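PDB 2CV8: tRNA-splicing endonuclease from Sulfolobus tokodaii, which probably cleaves pre-tRNA at both splice sites to release the intron, leaving 2',3'-cyclic phosphate and 5'-hydroxyl ends. Local coordinates for residues D8-K13 / L62-N67; E16-I21 / S44-S49; G53-K58 / L97-Y102; R88-V93 / A112-Y117; R149-H152 / E157-L160. One frame throughout, in Å; residues are numbered along the deposited sequence.

Interaction 1 (D8-K13 / L62-N67); sequences DKILIK and LEIVSN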
# COMPACT_ATOMS: atom_id res chain seq x y z
N ASP B 8 -13.80 -2.24 -27.36
CA ASP B 8 -13.01 -1.58 -26.33
C ASP B 8 -11.52 -1.56 -26.70
O ASP B 8 -10.66 -1.19 -25.88
CB ASP B 8 -13.20 -2.31 -25.00
CG ASP B 8 -12.90 -3.80 -25.10
OD1 ASP B 8 -12.92 -4.48 -24.05
OD2 ASP B 8 -12.64 -4.29 -26.22
N LYS B 9 -11.22 -1.95 -27.93
CA LYS B 9 -9.85 -1.97 -28.41
C LYS B 9 -9.67 -1.30 -29.78
O LYS B 9 -10.65 -1.01 -30.47
CB LYS B 9 -9.33 -3.40 -28.44
CG LYS B 9 -9.02 -3.91 -27.05
CD LYS B 9 -8.41 -5.31 -27.06
CE LYS B 9 -7.86 -5.65 -25.68
NZ LYS B 9 -8.88 -5.44 -24.60
N ILE B 10 -8.42 -1.06 -30.15
CA ILE B 10 -8.11 -0.43 -31.43
C ILE B 10 -7.21 -1.30 -32.29
O ILE B 10 -6.11 -1.68 -31.90
CB ILE B 10 -7.46 0.94 -31.19
CG1 ILE B 10 -8.51 1.88 -30.60
CG2 ILE B 10 -6.90 1.50 -32.48
CD1 ILE B 10 -7.96 3.18 -30.14
N LEU B 11 -7.70 -1.60 -33.48
CA LEU B 11 -7.00 -2.46 -34.43
C LEU B 11 -6.11 -1.69 -35.40
O LEU B 11 -6.51 -0.67 -35.96
CB LEU B 11 -8.06 -3.25 -35.22
CG LEU B 11 -7.65 -4.36 -36.18
CD1 LEU B 11 -7.10 -5.54 -35.40
CD2 LEU B 11 -8.87 -4.78 -36.98
N ILE B 12 -4.88 -2.17 -35.58
CA ILE B 12 -3.95 -1.56 -36.53
C ILE B 12 -3.76 -2.64 -37.60
O ILE B 12 -2.96 -3.56 -37.42
CB ILE B 12 -2.57 -1.25 -35.90
CG1 ILE B 12 -2.73 -0.23 -34.76
CG2 ILE B 12 -1.62 -0.70 -36.98
CD1 ILE B 12 -3.09 1.16 -35.22
N LYS B 13 -4.50 -2.52 -38.71
CA LYS B 13 -4.45 -3.49 -39.80
C LYS B 13 -3.22 -3.45 -40.70
O LYS B 13 -2.79 -4.49 -41.20
CB LYS B 13 -5.72 -3.37 -40.65
CG LYS B 13 -6.00 -1.96 -41.15
CD LYS B 13 -7.47 -1.79 -41.53
CE LYS B 13 -8.38 -1.98 -40.31
NZ LYS B 13 -9.82 -1.71 -40.60
N LEU B 62 -1.29 9.31 -33.84
CA LEU B 62 -2.29 8.36 -34.32
C LEU B 62 -3.69 8.91 -34.51
O LEU B 62 -4.18 9.71 -33.70
CB LEU B 62 -2.36 7.19 -33.34
CG LEU B 62 -3.45 6.15 -33.51
CD1 LEU B 62 -3.25 5.39 -34.80
CD2 LEU B 62 -3.41 5.20 -32.34
N GLU B 63 -4.33 8.48 -35.59
CA GLU B 63 -5.69 8.88 -35.91
C GLU B 63 -6.56 7.65 -35.72
O GLU B 63 -6.13 6.54 -36.02
CB GLU B 63 -5.78 9.35 -37.36
CG GLU B 63 -5.48 10.82 -37.54
CD GLU B 63 -6.65 11.70 -37.14
OE1 GLU B 63 -7.20 11.50 -36.04
OE2 GLU B 63 -7.02 12.59 -37.93
N ILE B 64 -7.77 7.84 -35.21
CA ILE B 64 -8.64 6.70 -35.00
C ILE B 64 -9.99 6.84 -35.66
O ILE B 64 -10.57 7.93 -35.70
CB ILE B 64 -8.78 6.41 -33.49
CG1 ILE B 64 -7.52 5.68 -33.02
CG2 ILE B 64 -10.02 5.57 -33.22
CD1 ILE B 64 -7.27 5.79 -31.55
N VAL B 65 -10.47 5.73 -36.21
CA VAL B 65 -11.74 5.71 -36.92
C VAL B 65 -12.61 4.56 -36.45
O VAL B 65 -12.11 3.48 -36.13
CB VAL B 65 -11.52 5.56 -38.43
CG1 VAL B 65 -12.83 5.26 -39.14
CG2 VAL B 65 -10.90 6.82 -38.98
N SER B 66 -13.92 4.80 -36.43
CA SER B 66 -14.88 3.78 -36.03
C SER B 66 -15.93 3.69 -37.12
O SER B 66 -16.94 4.40 -37.08
CB SER B 66 -15.55 4.14 -34.71
OG SER B 66 -16.39 3.09 -34.28
N ASN B 67 -15.68 2.83 -38.10
CA ASN B 67 -16.58 2.65 -39.23
C ASN B 67 -17.01 4.00 -39.79
O ASN B 67 -18.14 4.44 -39.60
CB ASN B 67 -17.82 1.84 -38.81
CG ASN B 67 -17.62 0.34 -38.97
OD1 ASN B 67 -18.49 -0.45 -38.59
ND2 ASN B 67 -16.49 -0.05 -39.54
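Ile10 and Ile64 meet end to end through their CD1 methyls. The modelled gap between those two methyls is too small for carbons, so its exact value is doubtful. The approach itself is supported by Ile10 CD1, which lies 3.8 Å from Ile64 CG1. The two side chains cross at about a right angle. In Ile64, CG1 stands beside the backbone N and anti to the carbonyl carbon (chi1 -78°), and with chi2 extended (158°) CD1 runs on toward Ile10. The second pair is looser: Ile12 CD1 lies 4.3 Å from Leu62 CD1. Ile12 gets there by a bend at chi2 (-70°), which brings its CD1 closer to Leu62 than its CB.

The backbones stay well apart, with Ile10 CA 8.0 Å from Ile64 CA. Strand 2-6 runs between strands 9-12 and 63-66. It is paired with Leu11 through Glu4 on one side and with Glu63 through Met1 and Gly3 on the other. The contact therefore passes over one face of the intervening strand 2-6 in the N-terminal domain sheet. Helix 50-58 packs on the same residues, Gly53 on Ile10 and Leu56 on Leu62. Ile12 also touches Ala18 and Ile21 of helix 15-25.

All four touching side chains are buried hydrocarbon. The contact is consistent with plain hydrophobic packing, while backbone bonds to strand 2-6 link the two strands.

Interaction 2 (E16-I21 / S44-S49); sequences EDARLI and SELILS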
# COMPACT_ATOMS: atom_id res chain seq x y z
N GLU B 16 3.05 -2.15 -41.68
CA GLU B 16 4.09 -1.14 -41.61
C GLU B 16 3.74 -0.21 -40.45
O GLU B 16 4.55 0.02 -39.54
CB GLU B 16 4.16 -0.31 -42.90
CG GLU B 16 4.66 -1.07 -44.11
CD GLU B 16 4.75 -0.19 -45.34
OE1 GLU B 16 5.51 0.80 -45.30
OE2 GLU B 16 4.06 -0.49 -46.34
N ASP B 17 2.51 0.32 -40.49
CA ASP B 17 2.00 1.21 -39.46
C ASP B 17 2.15 0.53 -38.11
O ASP B 17 2.59 1.14 -37.13
CB ASP B 17 0.53 1.52 -39.72
CG ASP B 17 0.33 2.46 -40.89
OD1 ASP B 17 1.03 2.30 -41.91
OD2 ASP B 17 -0.54 3.35 -40.80
N ALA B 18 1.78 -0.75 -38.07
CA ALA B 18 1.88 -1.55 -36.85
C ALA B 18 3.31 -1.53 -36.33
O ALA B 18 3.57 -1.04 -35.24
CB ALA B 18 1.44 -2.98 -37.13
N ARG B 19 4.24 -2.06 -37.13
CA ARG B 19 5.65 -2.10 -36.74
C ARG B 19 6.22 -0.75 -36.33
O ARG B 19 7.13 -0.68 -35.50
CB ARG B 19 6.50 -2.67 -37.89
CG ARG B 19 6.31 -4.15 -38.10
CD ARG B 19 7.10 -4.64 -39.30
NE ARG B 19 7.05 -6.09 -39.42
CZ ARG B 19 7.61 -6.77 -40.41
NH1 ARG B 19 8.27 -6.13 -41.37
NH2 ARG B 19 7.54 -8.10 -40.44
N LEU B 20 5.70 0.33 -36.92
CA LEU B 20 6.17 1.67 -36.59
C LEU B 20 5.65 2.10 -35.22
O LEU B 20 6.43 2.54 -34.36
CB LEU B 20 5.72 2.67 -37.65
CG LEU B 20 6.23 2.40 -39.07
CD1 LEU B 20 5.77 3.51 -40.00
CD2 LEU B 20 7.75 2.30 -39.07
N ILE B 21 4.35 1.95 -35.01
CA ILE B 21 3.72 2.30 -33.75
C ILE B 21 4.36 1.51 -32.60
O ILE B 21 4.49 2.01 -31.48
CB ILE B 21 2.20 2.00 -33.79
CG1 ILE B 21 1.54 2.85 -34.89
CG2 ILE B 21 1.57 2.30 -32.44
CD1 ILE B 21 0.09 2.51 -35.17
N SER B 44 1.56 -9.65 -37.66
CA SER B 44 0.12 -9.65 -37.47
C SER B 44 -0.31 -8.29 -36.98
O SER B 44 0.48 -7.56 -36.38
CB SER B 44 -0.28 -10.74 -36.47
OG SER B 44 0.38 -10.57 -35.23
N GLU B 45 -1.56 -7.94 -37.24
CA GLU B 45 -2.13 -6.66 -36.84
C GLU B 45 -1.79 -6.30 -35.40
O GLU B 45 -1.86 -7.13 -34.50
CB GLU B 45 -3.65 -6.68 -37.03
CG GLU B 45 -4.32 -8.02 -36.80
CD GLU B 45 -4.39 -8.86 -38.05
OE1 GLU B 45 -5.09 -9.89 -38.05
OE2 GLU B 45 -3.74 -8.49 -39.05
N LEU B 46 -1.42 -5.05 -35.20
CA LEU B 46 -1.06 -4.55 -33.89
C LEU B 46 -2.36 -4.23 -33.15
O LEU B 46 -3.24 -3.58 -33.70
CB LEU B 46 -0.20 -3.29 -34.06
CG LEU B 46 0.71 -2.74 -32.95
CD1 LEU B 46 -0.06 -1.85 -32.00
CD2 LEU B 46 1.37 -3.92 -32.22
N ILE B 47 -2.48 -4.70 -31.92
CA ILE B 47 -3.67 -4.40 -31.14
C ILE B 47 -3.38 -3.46 -29.98
O ILE B 47 -2.59 -3.76 -29.09
CB ILE B 47 -4.33 -5.69 -30.64
CG1 ILE B 47 -5.07 -6.34 -31.82
CG2 ILE B 47 -5.30 -5.40 -29.50
CD1 ILE B 47 -6.04 -7.42 -31.44
N LEU B 48 -4.03 -2.30 -30.00
CA LEU B 48 -3.85 -1.29 -28.96
C LEU B 48 -5.07 -1.21 -28.08
O LEU B 48 -6.20 -1.33 -28.55
CB LEU B 48 -3.61 0.09 -29.58
CG LEU B 48 -2.31 0.38 -30.34
CD1 LEU B 48 -2.37 1.82 -30.88
CD2 LEU B 48 -1.09 0.18 -29.42
N SER B 49 -4.85 -0.99 -26.79
CA SER B 49 -5.94 -0.86 -25.84
C SER B 49 -6.40 0.59 -25.90
O SER B 49 -5.65 1.46 -26.38
CB SER B 49 -5.45 -1.18 -24.43
OG SER B 49 -4.44 -0.27 -24.01
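This is an apolar helix-on-sheet contact in the N-terminal domain, where Ala18 and Ile21 of helix 15-25 lie against Leu46 and Leu48 of strand 46-49. The helix and strand segments run at 52° to each other, and their axes come within 8.9 Å. Small Ala18 permits the close approach: its CB is 3.5 Å from Leu46 CB, with Ala18 CA and Leu46 CA 5.1 Å apart. One helical turn further on, Ile21 makes looser contacts. Its CG2 branch reaches Leu48 CD1 at 4.3 Å and Leu46 CD1 at 4.5 Å, so one methyl bridges two strand residues. Leu46 holds CG anti to its own N (chi1 -160°), and CG then passes alongside the helix backbone, 4.0 Å from Ala18 O.

Leu56 of helix 50-58 touches both Ile21 and Leu48, and Ile12 of the neighbouring strand touches Leu46. Polar groups sit at the margins. Arg19 NE bonds Ile42 O, and Ser44 OG bonds Ile31 O, so both tie to the chain that links helix and strand. Ser49 ends the strand and is the N-cap of the next helix.

Strand 46-49 pairs antiparallel with strand 9-12, which leads into helix 15-25. The helix thus folds back over the sheet it came from, a helix packed on one face of a mixed beta-sheet, in the N-terminal domain of this endonuclease family.

Interaction 3 (G53-K58 / L97-Y102); sequences GVYLVK and LREKGY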
# COMPACT_ATOMS: atom_id res chain seq x y z
N GLY B 53 -4.37 3.79 -27.20
CA GLY B 53 -4.88 4.55 -28.32
C GLY B 53 -5.19 6.00 -28.00
O GLY B 53 -4.84 6.91 -28.76
N VAL B 54 -5.85 6.23 -26.86
CA VAL B 54 -6.20 7.57 -26.45
C VAL B 54 -4.91 8.37 -26.24
O VAL B 54 -4.85 9.55 -26.59
CB VAL B 54 -7.07 7.55 -25.15
CG1 VAL B 54 -7.30 8.97 -24.63
CG2 VAL B 54 -8.41 6.89 -25.44
N TYR B 55 -3.89 7.74 -25.68
CA TYR B 55 -2.62 8.42 -25.45
C TYR B 55 -2.00 8.84 -26.78
O TYR B 55 -1.68 10.02 -26.98
CB TYR B 55 -1.63 7.52 -24.70
CG TYR B 55 -0.32 8.21 -24.40
CD1 TYR B 55 -0.28 9.37 -23.63
CD2 TYR B 55 0.89 7.74 -24.93
CE1 TYR B 55 0.91 10.05 -23.39
CE2 TYR B 55 2.09 8.41 -24.69
CZ TYR B 55 2.08 9.57 -23.92
OH TYR B 55 3.25 10.25 -23.68
N LEU B 56 -1.83 7.87 -27.68
CA LEU B 56 -1.24 8.13 -28.99
C LEU B 56 -2.00 9.20 -29.78
O LEU B 56 -1.39 10.03 -30.46
CB LEU B 56 -1.17 6.84 -29.80
CG LEU B 56 -0.20 5.80 -29.23
CD1 LEU B 56 -0.21 4.55 -30.11
CD2 LEU B 56 1.20 6.40 -29.15
N VAL B 57 -3.32 9.18 -29.70
CA VAL B 57 -4.11 10.18 -30.39
C VAL B 57 -3.72 11.55 -29.83
O VAL B 57 -3.39 12.47 -30.58
CB VAL B 57 -5.61 9.96 -30.18
CG1 VAL B 57 -6.37 11.24 -30.51
CG2 VAL B 57 -6.10 8.80 -31.05
N LYS B 58 -3.76 11.67 -28.51
CA LYS B 58 -3.42 12.92 -27.85
C LYS B 58 -2.01 13.36 -28.22
O LYS B 58 -1.71 14.55 -28.26
CB LYS B 58 -3.52 12.75 -26.33
CG LYS B 58 -3.18 13.98 -25.52
CD LYS B 58 -2.85 13.58 -24.09
CE LYS B 58 -2.43 14.76 -23.23
NZ LYS B 58 -3.58 15.63 -22.86
N LEU B 97 3.04 8.39 -16.42
CA LEU B 97 4.24 7.58 -16.49
C LEU B 97 4.83 7.62 -17.88
O LEU B 97 6.05 7.71 -18.05
CB LEU B 97 3.94 6.15 -16.08
CG LEU B 97 3.73 5.95 -14.58
CD1 LEU B 97 3.65 4.46 -14.26
CD2 LEU B 97 4.88 6.58 -13.81
N ARG B 98 3.97 7.55 -18.88
CA ARG B 98 4.44 7.56 -20.26
C ARG B 98 5.08 8.92 -20.55
O ARG B 98 6.15 9.01 -21.16
CB ARG B 98 3.26 7.31 -21.19
CG ARG B 98 3.65 6.66 -22.48
CD ARG B 98 3.87 5.17 -22.31
NE ARG B 98 4.77 4.67 -23.35
CZ ARG B 98 4.83 3.41 -23.77
NH1 ARG B 98 4.04 2.49 -23.26
NH2 ARG B 98 5.70 3.08 -24.70
N GLU B 99 4.42 9.99 -20.10
CA GLU B 99 4.90 11.34 -20.31
C GLU B 99 6.26 11.56 -19.65
O GLU B 99 7.04 12.41 -20.08
CB GLU B 99 3.89 12.35 -19.78
CG GLU B 99 3.94 13.70 -20.47
CD GLU B 99 3.57 13.63 -21.94
OE1 GLU B 99 3.72 14.65 -22.64
OE2 GLU B 99 3.12 12.56 -22.40
N LYS B 100 6.53 10.79 -18.60
CA LYS B 100 7.79 10.89 -17.88
C LYS B 100 8.88 10.06 -18.54
O LYS B 100 10.01 9.99 -18.04
CB LYS B 100 7.62 10.46 -16.42
CG LYS B 100 6.97 11.52 -15.57
CD LYS B 100 6.75 11.08 -14.13
CE LYS B 100 5.96 12.15 -13.37
NZ LYS B 100 5.59 11.73 -12.01
N GLY B 101 8.54 9.41 -19.65
CA GLY B 101 9.54 8.63 -20.36
C GLY B 101 9.64 7.14 -20.10
O GLY B 101 10.48 6.48 -20.71
N TYR B 102 8.82 6.61 -19.20
CA TYR B 102 8.88 5.17 -18.95
C TYR B 102 8.14 4.46 -20.08
O TYR B 102 7.35 5.07 -20.80
CB TYR B 102 8.19 4.81 -17.62
CG TYR B 102 8.78 5.41 -16.37
CD1 TYR B 102 8.52 6.74 -16.02
CD2 TYR B 102 9.57 4.65 -15.50
CE1 TYR B 102 9.02 7.28 -14.83
CE2 TYR B 102 10.07 5.19 -14.32
CZ TYR B 102 9.79 6.50 -13.98
OH TYR B 102 10.27 7.04 -12.80
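Tyr55 OH donates a 2.6 Å hydrogen bond to Glu99 OE2. The oxygen is met nearly along its C-O axis and lies at the edge of the ring, in its plane. The carboxylate itself stands almost upright to the ring, with the two planes 83° apart. Glu99 OE1 has a second partner, a salt bridge to Lys59 just past helix 50-58. The carboxylate is therefore held by a hydroxyl and an ammonium group from the same part of the chain. A bend at chi2 (65°) turns Glu99 toward the tyrosine.

Arg98 comes over one face of the same ring. Its CB is 4.1 Å from the Tyr55 ring centroid and 27° off the ring normal, a CH-pi contact. Arg98 CG lies near the ring rim, closest to CE2. The chain then bends and carries the guanidinium away from Tyr55, to a cation-pi contact with Tyr27. An alanine at Tyr55 is likely to leave Glu99 OE2 without its hydroxyl donor and to open a gap beside the Arg98 methylenes.

Just beyond, helix 87-99 ends in a Schellman motif: Tyr102 N bonds Leu97 O at 3.2 Å, Gly101 N bonds Arg98 O at 2.9 Å, and Gly101 has positive phi.

The contact joins helix 50-58 of the N-terminal domain to the end of helix 87-99 of the catalytic domain. Val54 packs on helix 73-83, Arg98 rests on strand 103-106, and Lys100 pairs with the terminal carboxylate of Met180 of the second subunit.

Interaction 4 (R88-V93 / A112-Y117); sequences RILYSV and ADFAVY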
# COMPACT_ATOMS: atom_id res chain seq x y z
N ARG B 88 -10.46 6.37 -15.98
CA ARG B 88 -9.91 7.66 -15.56
C ARG B 88 -8.61 7.53 -14.77
O ARG B 88 -7.61 8.18 -15.10
CB ARG B 88 -10.92 8.46 -14.73
CG ARG B 88 -12.06 9.06 -15.53
CD ARG B 88 -12.65 10.25 -14.80
NE ARG B 88 -13.81 10.80 -15.50
CZ ARG B 88 -15.02 10.26 -15.48
NH1 ARG B 88 -15.24 9.14 -14.79
NH2 ARG B 88 -16.01 10.81 -16.17
N ILE B 89 -8.61 6.70 -13.73
CA ILE B 89 -7.40 6.58 -12.95
C ILE B 89 -6.32 5.83 -13.70
O ILE B 89 -5.13 6.13 -13.53
CB ILE B 89 -7.65 5.91 -11.58
CG1 ILE B 89 -8.14 4.48 -11.76
CG2 ILE B 89 -8.67 6.71 -10.81
CD1 ILE B 89 -8.21 3.72 -10.45
N LEU B 90 -6.73 4.87 -14.53
CA LEU B 90 -5.77 4.09 -15.32
C LEU B 90 -5.08 4.92 -16.39
O LEU B 90 -3.88 4.79 -16.61
CB LEU B 90 -6.46 2.88 -15.97
CG LEU B 90 -6.83 1.73 -15.03
CD1 LEU B 90 -7.61 0.70 -15.80
CD2 LEU B 90 -5.59 1.12 -14.40
N TYR B 91 -5.84 5.78 -17.07
CA TYR B 91 -5.25 6.61 -18.10
C TYR B 91 -4.37 7.68 -17.45
O TYR B 91 -3.33 8.07 -18.00
CB TYR B 91 -6.33 7.29 -18.96
CG TYR B 91 -5.72 8.20 -20.00
CD1 TYR B 91 -5.11 7.69 -21.15
CD2 TYR B 91 -5.67 9.59 -19.80
CE1 TYR B 91 -4.47 8.53 -22.07
CE2 TYR B 91 -5.02 10.42 -20.70
CZ TYR B 91 -4.42 9.89 -21.83
OH TYR B 91 -3.78 10.73 -22.72
N SER B 92 -4.77 8.16 -16.29
CA SER B 92 -4.00 9.17 -15.59
C SER B 92 -2.60 8.67 -15.26
O SER B 92 -1.62 9.39 -15.48
CB SER B 92 -4.71 9.62 -14.31
OG SER B 92 -5.89 10.33 -14.62
N VAL B 93 -2.50 7.44 -14.76
CA VAL B 93 -1.18 6.89 -14.44
C VAL B 93 -0.46 6.51 -15.73
O VAL B 93 0.75 6.76 -15.88
CB VAL B 93 -1.25 5.63 -13.52
CG1 VAL B 93 0.16 5.18 -13.16
CG2 VAL B 93 -2.02 5.93 -12.25
N ALA B 112 -1.18 -6.73 -11.56
CA ALA B 112 -1.10 -5.29 -11.36
C ALA B 112 -1.62 -4.64 -12.63
O ALA B 112 -1.89 -5.32 -13.62
CB ALA B 112 0.34 -4.87 -11.11
N ASP B 113 -1.78 -3.32 -12.61
CA ASP B 113 -2.28 -2.61 -13.78
C ASP B 113 -1.20 -2.44 -14.82
O ASP B 113 -1.41 -2.73 -16.00
CB ASP B 113 -2.83 -1.24 -13.38
CG ASP B 113 -4.06 -1.34 -12.51
OD1 ASP B 113 -4.99 -2.10 -12.89
OD2 ASP B 113 -4.09 -0.67 -11.45
N PHE B 114 -0.03 -1.99 -14.40
CA PHE B 114 1.05 -1.76 -15.35
C PHE B 114 2.38 -2.39 -14.99
O PHE B 114 2.66 -2.68 -13.82
CB PHE B 114 1.26 -0.26 -15.54
CG PHE B 114 0.02 0.50 -15.87
CD1 PHE B 114 -0.47 1.48 -15.00
CD2 PHE B 114 -0.68 0.24 -17.05
CE1 PHE B 114 -1.63 2.20 -15.31
CE2 PHE B 114 -1.84 0.95 -17.37
CZ PHE B 114 -2.32 1.93 -16.50
N ALA B 115 3.20 -2.59 -16.02
CA ALA B 115 4.56 -3.11 -15.88
C ALA B 115 5.40 -1.98 -16.48
O ALA B 115 5.56 -1.88 -17.69
CB ALA B 115 4.73 -4.37 -16.67
N VAL B 116 5.93 -1.12 -15.62
CA VAL B 116 6.71 0.02 -16.06
C VAL B 116 8.20 -0.31 -16.21
O VAL B 116 8.80 -0.93 -15.33
CB VAL B 116 6.54 1.18 -15.08
CG1 VAL B 116 7.16 2.43 -15.64
CG2 VAL B 116 5.07 1.41 -14.80
N TYR B 117 8.77 0.12 -17.33
CA TYR B 117 10.19 -0.12 -17.66
C TYR B 117 11.00 1.15 -17.93
O TYR B 117 10.51 2.11 -18.53
CB TYR B 117 10.33 -0.96 -18.93
CG TYR B 117 9.78 -2.35 -18.87
CD1 TYR B 117 8.40 -2.59 -18.86
CD2 TYR B 117 10.64 -3.45 -18.82
CE1 TYR B 117 7.90 -3.89 -18.80
CE2 TYR B 117 10.14 -4.74 -18.75
CZ TYR B 117 8.77 -4.95 -18.74
OH TYR B 117 8.29 -6.22 -18.64
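A classic beta bulge, formed where Asp113 and Phe114 both face Val130, turns two side chains in succession toward helix 87-99, Asp113 to Leu90 and Phe114 to Leu90 and Val93. The contact packs this helix on the mixed sheet of the catalytic domain, which belongs to the PDDEXK clan. Phe114 points its ring at the helix. Its CZ is 4.0 Å from Leu90 CD2, and its CE1 is 3.9 Å from Val93 CB. The ring edge also faces the helix backbone, with CZ 3.3 Å from Leu90 O near the ring plane. Phe114 CG lies anti to its carbonyl carbon (chi1 -52°), which extends the ring across to the helix. An alanine at Phe114 would probably leave Leu90 and Val93 facing a gap between helix and sheet.

Asp113 lies across from Leu90 at about a right angle, and Leu90 CD2 rests 3.5 Å from Asp113 CG. The charge is used elsewhere: Asp113 OD2 makes a salt bridge to Arg86 and accepts a bond from Ala132 N. Strand 114-117 ends at Tyr117, a predicted active-site residue, so the helix packs against the strand that carries it.

On the helix, Ser92 OG gives Arg88 O a 2.8 Å bond, while Ser92 N reaches the same oxygen from the opposite face of the carbonyl plane. Within the bulge, Asp113 CB sits 3.9 Å above one face of the Phe114 ring, displaced toward its rim.

Interaction 5 (R149-H152 / E157-L160); sequences RVSH and ELIL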
# COMPACT_ATOMS: atom_id res chain seq x y z
N ARG B 149 0.78 -9.39 -1.79
CA ARG B 149 0.82 -10.79 -2.20
C ARG B 149 1.39 -10.83 -3.61
O ARG B 149 2.23 -11.67 -3.94
CB ARG B 149 -0.60 -11.36 -2.19
CG ARG B 149 -0.74 -12.84 -2.55
CD ARG B 149 -2.21 -13.23 -2.52
NE ARG B 149 -2.85 -12.85 -1.25
CZ ARG B 149 -4.13 -12.54 -1.12
NH1 ARG B 149 -4.94 -12.54 -2.18
NH2 ARG B 149 -4.62 -12.20 0.07
N VAL B 150 0.93 -9.91 -4.46
CA VAL B 150 1.40 -9.84 -5.83
C VAL B 150 2.83 -9.31 -5.78
O VAL B 150 3.65 -9.62 -6.65
CB VAL B 150 0.54 -8.88 -6.72
CG1 VAL B 150 -0.94 -9.24 -6.61
CG2 VAL B 150 0.79 -7.44 -6.32
N SER B 151 3.13 -8.53 -4.75
CA SER B 151 4.45 -7.94 -4.58
C SER B 151 5.54 -9.00 -4.45
O SER B 151 6.31 -9.22 -5.38
CB SER B 151 4.45 -7.01 -3.36
OG SER B 151 5.50 -6.06 -3.43
N HIS B 152 5.61 -9.66 -3.30
CA HIS B 152 6.64 -10.68 -3.10
C HIS B 152 6.33 -11.99 -3.81
O HIS B 152 6.66 -13.07 -3.32
CB HIS B 152 6.86 -10.92 -1.60
CG HIS B 152 7.84 -9.97 -0.97
ND1 HIS B 152 8.24 -10.07 0.34
CD2 HIS B 152 8.50 -8.91 -1.49
CE1 HIS B 152 9.11 -9.11 0.61
NE2 HIS B 152 9.29 -8.39 -0.48
N GLU B 157 9.13 -4.58 -7.71
CA GLU B 157 8.69 -3.41 -6.97
C GLU B 157 7.22 -3.05 -7.19
O GLU B 157 6.84 -2.63 -8.29
CB GLU B 157 9.58 -2.22 -7.29
CG GLU B 157 10.99 -2.36 -6.73
CD GLU B 157 11.02 -2.34 -5.20
OE1 GLU B 157 10.34 -3.19 -4.58
OE2 GLU B 157 11.72 -1.48 -4.63
N LEU B 158 6.40 -3.21 -6.15
CA LEU B 158 4.98 -2.88 -6.23
C LEU B 158 4.80 -1.41 -5.86
O LEU B 158 5.37 -0.92 -4.88
CB LEU B 158 4.18 -3.76 -5.27
CG LEU B 158 2.66 -3.77 -5.45
CD1 LEU B 158 2.10 -2.41 -5.08
CD2 LEU B 158 2.29 -4.13 -6.88
N ILE B 159 3.97 -0.71 -6.64
CA ILE B 159 3.74 0.72 -6.43
C ILE B 159 2.31 1.15 -6.71
O ILE B 159 1.72 0.77 -7.72
CB ILE B 159 4.70 1.54 -7.33
CG1 ILE B 159 6.14 1.28 -6.91
CG2 ILE B 159 4.41 3.02 -7.21
CD1 ILE B 159 7.15 2.10 -7.66
N LEU B 160 1.76 1.95 -5.80
CA LEU B 160 0.40 2.47 -5.89
C LEU B 160 0.40 3.82 -6.58
O LEU B 160 1.10 4.74 -6.16
CB LEU B 160 -0.19 2.61 -4.49
CG LEU B 160 -1.20 1.56 -4.03
CD1 LEU B 160 -2.50 1.82 -4.77
CD2 LEU B 160 -0.70 0.16 -4.32
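Val150 and Leu158 make the apolar part of this contact. Val150 CG2 is 3.7 Å from Leu158 CD2, and the two side chains approach at a slant. Val150 CG2 is the methyl set between its own N and carbonyl carbon (chi1 -52°), and this branch is the one turned to the leucine. Leu158 holds CG anti to its own N (chi1 -167°), and its CD2 arm then reaches the valine.

The other part is a hydroxyl against hydrocarbon. Ser151 OG lies beside the Leu158 methylene, and Ser151 CB is 3.8 Å from Leu158 CB. Ser151 OG is 4.0 Å from Leu158 N, too far for a hydrogen bond. The chains run close here, with Ser151 CA 5.3 Å from Leu158 CA.

Helix 141-151 links strand 128-134 to strand 157-163, and these two strands are parallel neighbours. The unit is a beta-alpha-beta crossover in the catalytic domain, and the contact joins the C-terminal part of its helix to the N-terminal part of its second strand. Lys156, a predicted active-site residue, lies in the short connection, its side chain about 7 Å from that of Ser151.

Among the outer packing, Leu158 also touches Leu129 and Ile131 of strand 128-134 and Phe175 of strand 170-178. Its neighbour Ile159 packs on Leu178 of the second subunit.

Overall arrangement
Interactions 1 and 2 share the N-terminal sheet; their centres are about 10 Å apart, and Ile10 N and Ile12 N probably bond Leu48 O and Leu46 O. Helix 50-58 of interaction 3 packs on both, through Val57 on Ile64 in the first and through Leu56 in the second. Interaction 3 passes from this domain to the catalytic one. It shares helix 87-99 with interaction 4, whose centre is about 11 Å from its own, and Leu97 packs on Val116. Interactions 4 and 5 reach the same catalytic sheet, with centres about 14 Å apart and no touch. They hold or adjoin the predicted active-site residues Tyr117 and Lys156. Interaction 1 lies about 33 Å from interaction 5, between centres.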